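Local coordinates for inositol monophosphatase (PDB 4N81), which probably hydrolyses phosphate monoesters such as inositol monophosphate, using magnesium ions, as a member of the inositol monophosphatase superfamily, at residues Ser4-Asp9 with Arg112-Ile117; Pro87-Arg92 with Gly185-Tyr190; Pro148-Ala153 with Glu251-Ala256; Gly223-Arg226 with Pro232-Lys235. All blocks are in the same frame, centred on the assembly; numbering follows the deposited sequence.

Interaction 1: Ser4-Asp9 with Arg112-Ile117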
loop_
_atom_site.group_PDB
_atom_site.type_symbol
_atom_site.label_atom_id
_atom_site.label_comp_id
_atom_site.label_asym_id
_atom_site.label_seq_id
_atom_site.Cartn_x
_atom_site.Cartn_y
_atom_site.Cartn_z
ATOM N N SER A 4 -18.835 21.916 17.080
ATOM C CA SER A 4 -18.061 21.241 18.125
ATOM C C SER A 4 -17.664 22.141 19.283
ATOM O O SER A 4 -17.439 23.328 19.106
ATOM C CB SER A 4 -16.769 20.701 17.518
ATOM O OG SER A 4 -16.014 20.023 18.489
ATOM N N ALA A 5 -17.495 21.561 20.462
ATOM C CA ALA A 5 -16.860 22.295 21.543
ATOM C C ALA A 5 -15.390 22.558 21.203
ATOM O O ALA A 5 -14.746 23.415 21.829
ATOM C CB ALA A 5 -16.974 21.530 22.852
ATOM N N TYR A 6 -14.854 21.781 20.253
ATOM C CA TYR A 6 -13.465 21.920 19.782
ATOM C C TYR A 6 -13.295 22.676 18.454
ATOM O O TYR A 6 -12.263 22.540 17.774
ATOM C CB TYR A 6 -12.807 20.522 19.640
ATOM C CG TYR A 6 -12.716 19.835 20.963
ATOM C CD1 TYR A 6 -13.725 18.985 21.390
ATOM C CD2 TYR A 6 -11.642 20.064 21.800
ATOM C CE1 TYR A 6 -13.671 18.358 22.618
ATOM C CE2 TYR A 6 -11.568 19.448 23.031
ATOM C CZ TYR A 6 -12.590 18.585 23.442
ATOM O OH TYR A 6 -12.530 17.982 24.696
ATOM N N GLU A 7 -14.292 23.455 18.051
ATOM C CA GLU A 7 -14.269 24.016 16.694
ATOM C C GLU A 7 -12.963 24.778 16.387
ATOM O O GLU A 7 -12.369 24.619 15.304
ATOM C CB GLU A 7 -15.453 24.993 16.558
ATOM C CG GLU A 7 -15.559 25.742 15.246
ATOM C CD GLU A 7 -16.673 26.817 15.285
ATOM O OE1 GLU A 7 -17.654 26.633 16.049
ATOM O OE2 GLU A 7 -16.560 27.845 14.557
ATOM N N ASP A 8 -12.490 25.573 17.353
ATOM C CA ASP A 8 -11.284 26.382 17.117
ATOM C C ASP A 8 -10.041 25.511 16.951
ATOM O O ASP A 8 -9.181 25.750 16.068
ATOM C CB ASP A 8 -11.044 27.336 18.284
ATOM C CG ASP A 8 -11.928 28.572 18.220
ATOM O OD1 ASP A 8 -12.394 28.910 17.103
ATOM O OD2 ASP A 8 -12.144 29.198 19.283
ATOM N N ASP A 9 -9.971 24.473 17.794
ATOM C CA ASP A 9 -8.874 23.516 17.721
ATOM C C ASP A 9 -8.919 22.703 16.436
ATOM O O ASP A 9 -7.861 22.325 15.888
ATOM C CB ASP A 9 -8.878 22.569 18.934
ATOM C CG ASP A 9 -8.574 23.303 20.250
ATOM O OD1 ASP A 9 -9.126 22.912 21.306
ATOM O OD2 ASP A 9 -7.741 24.240 20.228
ATOM N N ARG A 112 -6.325 11.354 27.171
ATOM C CA ARG A 112 -7.206 10.775 26.129
ATOM C C ARG A 112 -7.285 11.589 24.821
ATOM O O ARG A 112 -7.552 12.764 24.895
ATOM C CB ARG A 112 -8.648 10.617 26.648
ATOM C CG ARG A 112 -8.787 9.716 27.894
ATOM C CD ARG A 112 -8.385 8.217 27.607
ATOM N NE ARG A 112 -8.465 7.466 28.883
ATOM C CZ ARG A 112 -9.586 6.903 29.288
ATOM N NH1 ARG A 112 -10.664 6.977 28.500
ATOM N NH2 ARG A 112 -9.637 6.241 30.431
ATOM N N PRO A 113 -7.092 10.954 23.636
ATOM C CA PRO A 113 -7.296 11.760 22.421
ATOM C C PRO A 113 -8.707 12.269 22.338
ATOM O O PRO A 113 -9.645 11.496 22.559
ATOM C CB PRO A 113 -7.077 10.749 21.278
ATOM C CG PRO A 113 -6.192 9.672 21.885
ATOM C CD PRO A 113 -6.601 9.597 23.354
ATOM N N VAL A 114 -8.867 13.528 21.962
ATOM C CA VAL A 114 -10.207 14.089 21.764
ATOM C C VAL A 114 -10.352 14.661 20.342
ATOM O O VAL A 114 -11.463 14.993 19.903
ATOM C CB VAL A 114 -10.540 15.168 22.782
ATOM C CG1 VAL A 114 -10.525 14.572 24.214
ATOM C CG2 VAL A 114 -9.542 16.325 22.659
ATOM N N LEU A 115 -9.244 14.736 19.601
ATOM C CA LEU A 115 -9.344 15.246 18.211
ATOM C C LEU A 115 -8.219 14.613 17.432
ATOM O O LEU A 115 -7.136 14.491 17.971
ATOM C CB LEU A 115 -9.141 16.802 18.261
ATOM C CG LEU A 115 -9.066 17.697 17.027
ATOM C CD1 LEU A 115 -9.120 19.148 17.581
ATOM C CD2 LEU A 115 -7.823 17.543 16.230
ATOM N N GLY A 116 -8.453 14.223 16.175
ATOM C CA GLY A 116 -7.391 13.604 15.402
ATOM C C GLY A 116 -7.569 13.903 13.926
ATOM O O GLY A 116 -8.694 13.926 13.428
ATOM N N ILE A 117 -6.466 14.106 13.216
ATOM C CA ILE A 117 -6.491 14.205 11.762
ATOM C C ILE A 117 -5.455 13.221 11.226
ATOM O O ILE A 117 -4.316 13.119 11.795
ATOM C CB ILE A 117 -6.153 15.666 11.283
ATOM C CG1 ILE A 117 -7.347 16.604 11.557
ATOM C CG2 ILE A 117 -5.842 15.696 9.774
ATOM C CD1 ILE A 117 -7.165 18.042 11.027
#

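Interaction 2: Pro87-Arg92 with Gly185-Tyr190. With SO4 (sulfate ion), chain B.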
loop_
_atom_site.group_PDB
_atom_site.type_symbol
_atom_site.label_atom_id
_atom_site.label_comp_id
_atom_site.label_asym_id
_atom_site.label_seq_id
_atom_site.Cartn_x
_atom_site.Cartn_y
_atom_site.Cartn_z
ATOM N N PRO A 87 4.695 13.952 11.815
ATOM C CA PRO A 87 4.614 14.505 10.443
ATOM C C PRO A 87 4.469 13.435 9.355
ATOM O O PRO A 87 3.736 13.622 8.393
ATOM C CB PRO A 87 6.001 15.168 10.274
ATOM C CG PRO A 87 6.336 15.648 11.729
ATOM C CD PRO A 87 5.816 14.526 12.610
ATOM N N ILE A 88 5.147 12.306 9.546
ATOM C CA ILE A 88 5.100 11.198 8.585
ATOM C C ILE A 88 4.944 9.879 9.359
ATOM O O ILE A 88 5.915 9.257 9.769
ATOM C CB ILE A 88 6.361 11.157 7.688
ATOM C CG1 ILE A 88 6.507 12.500 6.918
ATOM C CG2 ILE A 88 6.304 9.962 6.688
ATOM C CD1 ILE A 88 7.852 12.648 6.177
ATOM N N ASP A 89 3.703 9.454 9.543
ATOM C CA ASP A 89 3.471 8.120 10.064
ATOM C C ASP A 89 3.510 7.183 8.860
ATOM O O ASP A 89 2.814 7.423 7.876
ATOM C CB ASP A 89 2.107 8.045 10.742
ATOM C CG ASP A 89 1.868 6.676 11.343
ATOM O OD1 ASP A 89 0.980 5.953 10.826
ATOM O OD2 ASP A 89 2.600 6.325 12.291
ATOM N N GLY A 90 4.290 6.102 8.954
ATOM C CA GLY A 90 4.584 5.261 7.804
ATOM C C GLY A 90 5.886 5.727 7.165
ATOM O O GLY A 90 5.986 5.825 5.923
ATOM N N THR A 91 6.881 5.989 8.017
ATOM C CA THR A 91 8.169 6.460 7.537
ATOM C C THR A 91 8.754 5.438 6.514
ATOM O O THR A 91 9.271 5.801 5.465
ATOM C CB THR A 91 9.193 6.391 8.756
ATOM O OG1 THR A 91 8.736 7.250 9.803
ATOM C CG2 THR A 91 10.553 6.881 8.310
ATOM N N ARG A 92 8.684 4.153 6.817
ATOM C CA ARG A 92 9.264 3.208 5.835
ATOM C C ARG A 92 8.523 3.189 4.482
ATOM O O ARG A 92 9.171 3.107 3.412
ATOM C CB ARG A 92 9.305 1.802 6.472
ATOM C CG ARG A 92 10.178 1.821 7.746
ATOM C CD ARG A 92 10.929 0.530 8.031
ATOM N NE ARG A 92 10.102 -0.524 8.609
ATOM C CZ ARG A 92 9.407 -1.417 7.904
ATOM N NH1 ARG A 92 9.351 -1.360 6.570
ATOM N NH2 ARG A 92 8.699 -2.349 8.535
ATOM N N GLY A 185 1.005 -0.307 5.542
ATOM C CA GLY A 185 0.089 0.834 5.455
ATOM C C GLY A 185 0.036 1.757 6.668
ATOM O O GLY A 185 -0.402 2.903 6.508
ATOM N N ASP A 186 0.437 1.284 7.857
ATOM C CA ASP A 186 0.446 2.164 9.058
ATOM C C ASP A 186 -0.916 2.828 9.270
ATOM O O ASP A 186 -1.977 2.106 9.229
ATOM C CB ASP A 186 1.614 3.179 8.917
ATOM C CG ASP A 186 2.913 2.472 8.502
ATOM O OD1 ASP A 186 3.597 1.932 9.402
ATOM O OD2 ASP A 186 3.192 2.427 7.279
ATOM N N CYS A 187 -0.931 4.161 9.403
ATOM C CA CYS A 187 -2.200 4.851 9.710
ATOM C C CYS A 187 -3.247 4.627 8.654
ATOM O O CYS A 187 -4.476 4.706 8.932
ATOM C CB CYS A 187 -2.005 6.369 9.888
ATOM S SG CYS A 187 -1.204 7.161 8.438
ATOM N N TYR A 188 -2.792 4.333 7.435
ATOM C CA TYR A 188 -3.731 4.294 6.334
ATOM C C TYR A 188 -4.763 3.186 6.574
ATOM O O TYR A 188 -5.941 3.342 6.190
ATOM C CB TYR A 188 -3.005 4.018 4.994
ATOM C CG TYR A 188 -3.794 4.597 3.830
ATOM C CD1 TYR A 188 -3.574 5.917 3.393
ATOM C CD2 TYR A 188 -4.734 3.835 3.160
ATOM C CE1 TYR A 188 -4.273 6.457 2.295
ATOM C CE2 TYR A 188 -5.454 4.382 2.098
ATOM C CZ TYR A 188 -5.250 5.679 1.690
ATOM O OH TYR A 188 -5.965 6.174 0.590
ATOM N N ASN A 189 -4.355 2.094 7.219
ATOM C CA ASN A 189 -5.374 1.021 7.364
ATOM C C ASN A 189 -6.490 1.415 8.307
ATOM O O ASN A 189 -7.636 0.966 8.162
ATOM C CB ASN A 189 -4.732 -0.278 7.848
ATOM C CG ASN A 189 -3.802 -0.856 6.792
ATOM O OD1 ASN A 189 -4.179 -0.987 5.635
ATOM N ND2 ASN A 189 -2.594 -1.190 7.196
ATOM N N TYR A 190 -6.175 2.300 9.259
ATOM C CA TYR A 190 -7.204 2.757 10.183
ATOM C C TYR A 190 -8.119 3.716 9.442
ATOM O O TYR A 190 -9.336 3.744 9.690
ATOM C CB TYR A 190 -6.579 3.438 11.408
ATOM C CG TYR A 190 -5.644 2.493 12.217
ATOM C CD1 TYR A 190 -4.291 2.317 11.831
ATOM C CD2 TYR A 190 -6.117 1.782 13.320
ATOM C CE1 TYR A 190 -3.441 1.490 12.547
ATOM C CE2 TYR A 190 -5.289 0.972 14.041
ATOM C CZ TYR A 190 -3.948 0.822 13.653
ATOM O OH TYR A 190 -3.134 -0.019 14.390
HETATM S S SO4 B . 6.749 5.762 12.021
HETATM O O1 SO4 B . 8.085 6.407 11.824
HETATM O O2 SO4 B . 6.870 4.796 13.149
HETATM O O3 SO4 B . 5.779 6.754 12.461
HETATM O O4 SO4 B . 6.296 5.025 10.773
#

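Interaction 3: Pro148-Ala153 with Glu251-Ala256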
loop_
_atom_site.group_PDB
_atom_site.type_symbol
_atom_site.label_atom_id
_atom_site.label_comp_id
_atom_site.label_asym_id
_atom_site.label_seq_id
_atom_site.Cartn_x
_atom_site.Cartn_y
_atom_site.Cartn_z
ATOM N N PRO A 148 -20.273 -9.918 10.146
ATOM C CA PRO A 148 -20.906 -11.005 10.921
ATOM C C PRO A 148 -19.983 -11.835 11.835
ATOM O O PRO A 148 -20.417 -12.293 12.884
ATOM C CB PRO A 148 -21.598 -11.845 9.844
ATOM C CG PRO A 148 -20.747 -11.694 8.638
ATOM C CD PRO A 148 -20.279 -10.205 8.705
ATOM N N ALA A 149 -18.731 -12.051 11.407
ATOM C CA ALA A 149 -17.867 -13.054 12.061
ATOM C C ALA A 149 -16.458 -12.884 11.505
ATOM O O ALA A 149 -16.299 -12.375 10.393
ATOM C CB ALA A 149 -18.354 -14.493 11.739
ATOM N N LEU A 150 -15.453 -13.434 12.195
ATOM C CA LEU A 150 -14.072 -13.341 11.701
ATOM C C LEU A 150 -13.863 -13.950 10.350
ATOM O O LEU A 150 -13.099 -13.426 9.558
ATOM C CB LEU A 150 -13.129 -14.076 12.647
ATOM C CG LEU A 150 -13.017 -13.461 14.025
ATOM C CD1 LEU A 150 -11.937 -14.286 14.841
ATOM C CD2 LEU A 150 -12.587 -11.988 13.893
ATOM N N ASP A 151 -14.603 -15.011 10.037
ATOM C CA ASP A 151 -14.352 -15.667 8.757
ATOM C C ASP A 151 -14.864 -14.840 7.567
ATOM O O ASP A 151 -14.693 -15.234 6.414
ATOM C CB ASP A 151 -14.813 -17.133 8.727
ATOM C CG ASP A 151 -16.317 -17.304 8.925
ATOM O OD1 ASP A 151 -17.082 -16.318 8.945
ATOM O OD2 ASP A 151 -16.745 -18.467 9.067
ATOM N N HIS A 152 -15.542 -13.723 7.848
ATOM C CA HIS A 152 -15.881 -12.731 6.816
ATOM C C HIS A 152 -15.055 -11.465 6.866
ATOM O O HIS A 152 -15.190 -10.557 5.997
ATOM C CB HIS A 152 -17.372 -12.353 6.871
ATOM C CG HIS A 152 -18.284 -13.461 6.448
ATOM N ND1 HIS A 152 -18.536 -13.759 5.128
ATOM C CD2 HIS A 152 -18.975 -14.362 7.178
ATOM C CE1 HIS A 152 -19.337 -14.809 5.068
ATOM N NE2 HIS A 152 -19.641 -15.177 6.302
ATOM N N ALA A 153 -14.196 -11.368 7.875
ATOM C CA ALA A 153 -13.505 -10.108 8.133
ATOM C C ALA A 153 -12.196 -9.942 7.318
ATOM O O ALA A 153 -11.444 -10.899 7.122
ATOM C CB ALA A 153 -13.194 -9.974 9.627
ATOM N N GLU A 251 -14.644 -8.944 20.787
ATOM C CA GLU A 251 -14.455 -10.168 21.586
ATOM C C GLU A 251 -13.926 -11.416 20.829
ATOM O O GLU A 251 -12.974 -12.056 21.287
ATOM C CB GLU A 251 -15.721 -10.509 22.397
ATOM C CG GLU A 251 -15.494 -11.540 23.487
ATOM C CD GLU A 251 -15.507 -12.977 22.960
ATOM O OE1 GLU A 251 -14.808 -13.848 23.554
ATOM O OE2 GLU A 251 -16.194 -13.224 21.945
ATOM N N PRO A 252 -14.572 -11.795 19.712
ATOM C CA PRO A 252 -13.994 -12.919 18.965
ATOM C C PRO A 252 -12.592 -12.688 18.451
ATOM O O PRO A 252 -11.816 -13.622 18.445
ATOM C CB PRO A 252 -14.984 -13.139 17.785
ATOM C CG PRO A 252 -15.864 -11.972 17.782
ATOM C CD PRO A 252 -15.881 -11.366 19.167
ATOM N N ALA A 253 -12.260 -11.458 18.062
ATOM C CA ALA A 253 -10.925 -11.184 17.602
ATOM C C ALA A 253 -9.897 -11.391 18.715
ATOM O O ALA A 253 -8.874 -12.090 18.534
ATOM C CB ALA A 253 -10.837 -9.699 17.047
ATOM N N LEU A 254 -10.169 -10.836 19.886
ATOM C CA LEU A 254 -9.193 -10.988 20.992
ATOM C C LEU A 254 -9.134 -12.452 21.405
ATOM O O LEU A 254 -8.072 -12.983 21.658
ATOM C CB LEU A 254 -9.575 -10.078 22.165
ATOM C CG LEU A 254 -9.401 -8.579 21.902
ATOM C CD1 LEU A 254 -9.969 -7.752 23.107
ATOM C CD2 LEU A 254 -7.936 -8.197 21.630
ATOM N N SER A 255 -10.288 -13.117 21.417
ATOM C CA SER A 255 -10.320 -14.552 21.703
ATOM C C SER A 255 -9.421 -15.347 20.740
ATOM O O SER A 255 -8.616 -16.181 21.160
ATOM C CB SER A 255 -11.747 -15.068 21.548
ATOM O OG SER A 255 -12.545 -14.706 22.655
ATOM N N ALA A 256 -9.558 -15.072 19.444
ATOM C CA ALA A 256 -8.809 -15.813 18.426
ATOM C C ALA A 256 -7.261 -15.649 18.605
ATOM O O ALA A 256 -6.478 -16.523 18.254
ATOM C CB ALA A 256 -9.217 -15.294 17.025
#

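Interaction 4: Gly223-Arg226 with Pro232-Lys235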
loop_
_atom_site.group_PDB
_atom_site.type_symbol
_atom_site.label_atom_id
_atom_site.label_comp_id
_atom_site.label_asym_id
_atom_site.label_seq_id
_atom_site.Cartn_x
_atom_site.Cartn_y
_atom_site.Cartn_z
ATOM N N GLY A 223 -16.584 2.843 14.826
ATOM C CA GLY A 223 -15.738 1.704 15.205
ATOM C C GLY A 223 -15.305 1.703 16.664
ATOM O O GLY A 223 -15.806 2.462 17.499
ATOM N N ILE A 224 -14.382 0.808 16.990
ATOM C CA ILE A 224 -13.921 0.741 18.363
ATOM C C ILE A 224 -12.404 0.534 18.263
ATOM O O ILE A 224 -11.921 -0.176 17.392
ATOM C CB ILE A 224 -14.603 -0.417 19.143
ATOM C CG1 ILE A 224 -14.033 -0.565 20.566
ATOM C CG2 ILE A 224 -14.458 -1.775 18.428
ATOM C CD1 ILE A 224 -15.059 -1.430 21.451
ATOM N N MET A 225 -11.660 1.174 19.161
ATOM C CA MET A 225 -10.226 1.050 19.128
ATOM C C MET A 225 -9.729 1.044 20.569
ATOM O O MET A 225 -10.003 1.974 21.332
ATOM C CB MET A 225 -9.624 2.197 18.305
ATOM C CG MET A 225 -8.142 2.020 18.078
ATOM S SD MET A 225 -7.591 3.183 16.785
ATOM C CE MET A 225 -5.861 2.909 17.026
ATOM N N ARG A 226 -9.069 -0.062 20.943
ATOM C CA ARG A 226 -8.680 -0.300 22.315
ATOM C C ARG A 226 -7.302 -0.968 22.361
ATOM O O ARG A 226 -6.739 -1.301 21.325
ATOM C CB ARG A 226 -9.665 -1.307 22.956
ATOM C CG ARG A 226 -11.162 -0.896 22.923
ATOM C CD ARG A 226 -11.407 0.123 24.018
ATOM N NE ARG A 226 -12.675 0.807 23.842
ATOM C CZ ARG A 226 -13.850 0.326 24.229
ATOM N NH1 ARG A 226 -13.938 -0.866 24.840
ATOM N NH2 ARG A 226 -14.947 1.058 24.007
ATOM N N PRO A 232 -9.176 1.426 27.277
ATOM C CA PRO A 232 -8.919 2.644 26.472
ATOM C C PRO A 232 -7.468 2.881 26.190
ATOM O O PRO A 232 -6.624 2.615 27.046
ATOM C CB PRO A 232 -9.330 3.785 27.401
ATOM C CG PRO A 232 -10.263 3.181 28.373
ATOM C CD PRO A 232 -9.840 1.734 28.550
ATOM N N LEU A 233 -7.169 3.413 25.011
ATOM C CA LEU A 233 -5.813 3.779 24.680
ATOM C C LEU A 233 -5.621 5.180 25.221
ATOM O O LEU A 233 -6.534 6.024 25.173
ATOM C CB LEU A 233 -5.641 3.768 23.165
ATOM C CG LEU A 233 -5.751 2.369 22.553
ATOM C CD1 LEU A 233 -5.891 2.382 21.018
ATOM C CD2 LEU A 233 -4.469 1.573 22.987
ATOM N N ASN A 234 -4.447 5.427 25.768
ATOM C CA ASN A 234 -4.130 6.730 26.324
ATOM C C ASN A 234 -2.662 7.023 26.159
ATOM O O ASN A 234 -1.912 6.217 25.581
ATOM C CB ASN A 234 -4.653 6.920 27.759
ATOM C CG ASN A 234 -3.939 6.062 28.795
ATOM O OD1 ASN A 234 -2.812 5.606 28.590
ATOM N ND2 ASN A 234 -4.605 5.876 29.956
ATOM N N LYS A 235 -2.237 8.171 26.680
ATOM C CA LYS A 235 -0.910 8.692 26.424
ATOM C C LYS A 235 0.143 7.712 26.887
ATOM O O LYS A 235 1.282 7.692 26.405
ATOM C CB LYS A 235 -0.738 10.007 27.215
ATOM C CG LYS A 235 0.698 10.513 27.225
ATOM C CD LYS A 235 0.954 11.713 28.182
ATOM C CE LYS A 235 2.448 11.737 28.592
ATOM N NZ LYS A 235 2.907 12.992 29.223
HETATM O O HOH W 1 -9.397 3.722 23.245
#

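Interaction 1: Ser4-Asp9 with Arg112-Ile117
Tyr6 packs on Val114, and Asp9 meets Leu115 one helical turn further on. Tyr6 CE2 comes within 3.7 Å of Val114 CG2, with the methyl approaching the ring obliquely. The two side chains cross at about a right angle. Asp9 touches with its methylene: Asp9 CB lies 3.7 Å from Leu115 CD1. Leu115 reaches the helix start because its CG stands anti to the backbone N (chi1 175°). The same methyl, Leu115 CD1, is 4.4 Å from Tyr6 CB. The polar ends are held elsewhere: Tyr6 OH hydrogen-bonds to Glu109, and the Asp9 carboxylate makes salt bridges to Arg62 and Arg81. Replacing Tyr6 by an alanine would probably strip Val114 CG2 of its ring contact and leave Glu109 without its hydroxyl partner. Behind Tyr6, Ser4 OG accepts a 2.7 Å hydrogen bond from Tyr6 N, an ST turn. Ser4 to Glu7 also form a type I turn, which sets Tyr6 at the N-cap of helix 7-24. On the strand side, Leu107 packs against Tyr6, Asp9, Val114 and Leu115. Val114 and Leu115 together face Leu107 across strands 102-109 and 112-120, a classic beta bulge. The contact packs the start of a helix onto a bulged antiparallel strand pair.

Interaction 2: Pro87-Arg92 with Gly185-Tyr190
Asp89 meets Cys187 where the Asp-Pro-Ile-Asp-Gly-Thr signature of inositol monophosphatases, Asp86 to Thr91, faces the N-terminal part of helix 187-194. Asp89 is a predicted ligand of the catalytic magnesium; Asp86 and Asp210, also predicted ligands, lie close to it. Asp89 OD1 accepts a weak hydrogen bond from Cys187 N at 3.0 Å, bent to 128° at the hydrogen. Cys187 CB lies beside the same oxygen, 3.2 Å from Asp89 OD1. The Asp89 carboxylate extends to the helix with CG anti to the backbone N (chi1 -178°). Replacing Asp89 by an alanine would probably leave Cys187 N without this acceptor and open a gap beside Cys187 CB. Asp186 closes in on the adjoining glycine, with Asp186 OD2 3.2 Å from Gly90 CA. This close approach and the positive phi of Gly90 suit glycine. On the N-terminal end of helix 91-95 sits a sulfate, probably from the crystallisation liquor. Its O4 is gripped by two backbone amides, Gly90 N at 2.9 Å and Thr91 N at 3.0 Å. The Thr91 bond is the straighter, at 162°. Arg92 forms a salt bridge to Asp180 of the second subunit. Strand 88-89 bonds to Gly102 through Asp89, while Pro87 and Ile88 pack on helix 42-61.

Interaction 3: Pro148-Ala153 with Glu251-Ala256
Leu150 points its isobutyl group at helix 250-257, and its two methyls take different places on the helix surface. One methyl meets another: Leu150 CD1 is 3.6 Å from Ala256 CB. Leu150 CD1 also lies over the backbone of the preceding turn, 3.7 Å from Pro252 O. That carbonyl is already engaged in the helix, since Ala256 N donates to Pro252 O at 2.9 Å. The other methyl turns to Ala253: Leu150 CD2 is 4.1 Å from Ala253 CA. Leu150 CG also faces the proline ring, at 4.3 Å from Pro252 CB. One leucine therefore spans Pro252, Ala253 and Ala256, which are brought together by one turn of the helix. No hydrogen bond joins the two segments. The leucine opens the short 3-10 segment 150-152, in the loop leading to strand 154-157, so the contact packs that loop against the helix near the C-terminus of the chain. Leu150 CG stands anti to the carbonyl carbon (chi1 -66°), which directs the branch to the helix. Leu150 and Ala253 both also pack on Leu200 of strand 200-203. Ala253 further touches Ile242 of strand 241-244.

Interaction 4: Gly223-Arg226 with Pro232-Lys235
Met225 O accepts a hydrogen bond from a water at 2.7 Å, and that water in turn accepts one from Leu233 N at 2.9 Å. This bridge joins strand 224-226, an outermost strand of the five-stranded mixed sheet within this chain, to the loop leading to strand 241-244. The two strands run antiparallel, and the intervening chain folds back so that Leu233 packs against the end of the first. No direct hydrogen bond links the two segments. Instead, apolar groups fill the contact beside the water. Leu233 CD1 meets the thioether chain at Met225 CG, 3.7 Å away. The two side chains cross at about a right angle. Met225 runs extended beyond CG, which also carries its terminal methyl near the leucine: Met225 CE is 4.0 Å from Leu233 CD1. Leu233 CG sits on the backbone of Arg226, 3.7 Å from Arg226 C. Behind this pair, Met225 and Leu233 both pack on Phe211 of helix 208-211. They also reach helix 214-220, through Val218 and Val215 respectively. Arg226 CB points away from the loop, but its chain bends at chi2 (-78°) and brings Arg226 CD to 4.2 Å from Pro232 N. Beyond that bend the guanidinium is covered on one face by Ile224, whose CD1 lies over its centre, 3.4 Å above the plane.

Interactions 1 and 2 are buried, whereas interactions 3 and 4 are partly buried. Interaction 3 lies farthest out, its centre about 22 Å from the centre of the chain. Interaction 1 belongs to the seven-stranded sheet and its helix. Interactions 3 and 4 belong to the five-stranded sheet region, with strand 241-244 beside both. Interaction 2 lies at the predicted metal site and is the most polar. Interactions 1 and 3 are joined by apolar packing alone, and interaction 4 adds a bridging water. Interaction 4 touches two others: Arg112 and Pro113 of interaction 1 pack on residues 232-234, and Tyr190 of interaction 2 packs on Met225. Interactions 2 and 3 both have segments that meet the second subunit.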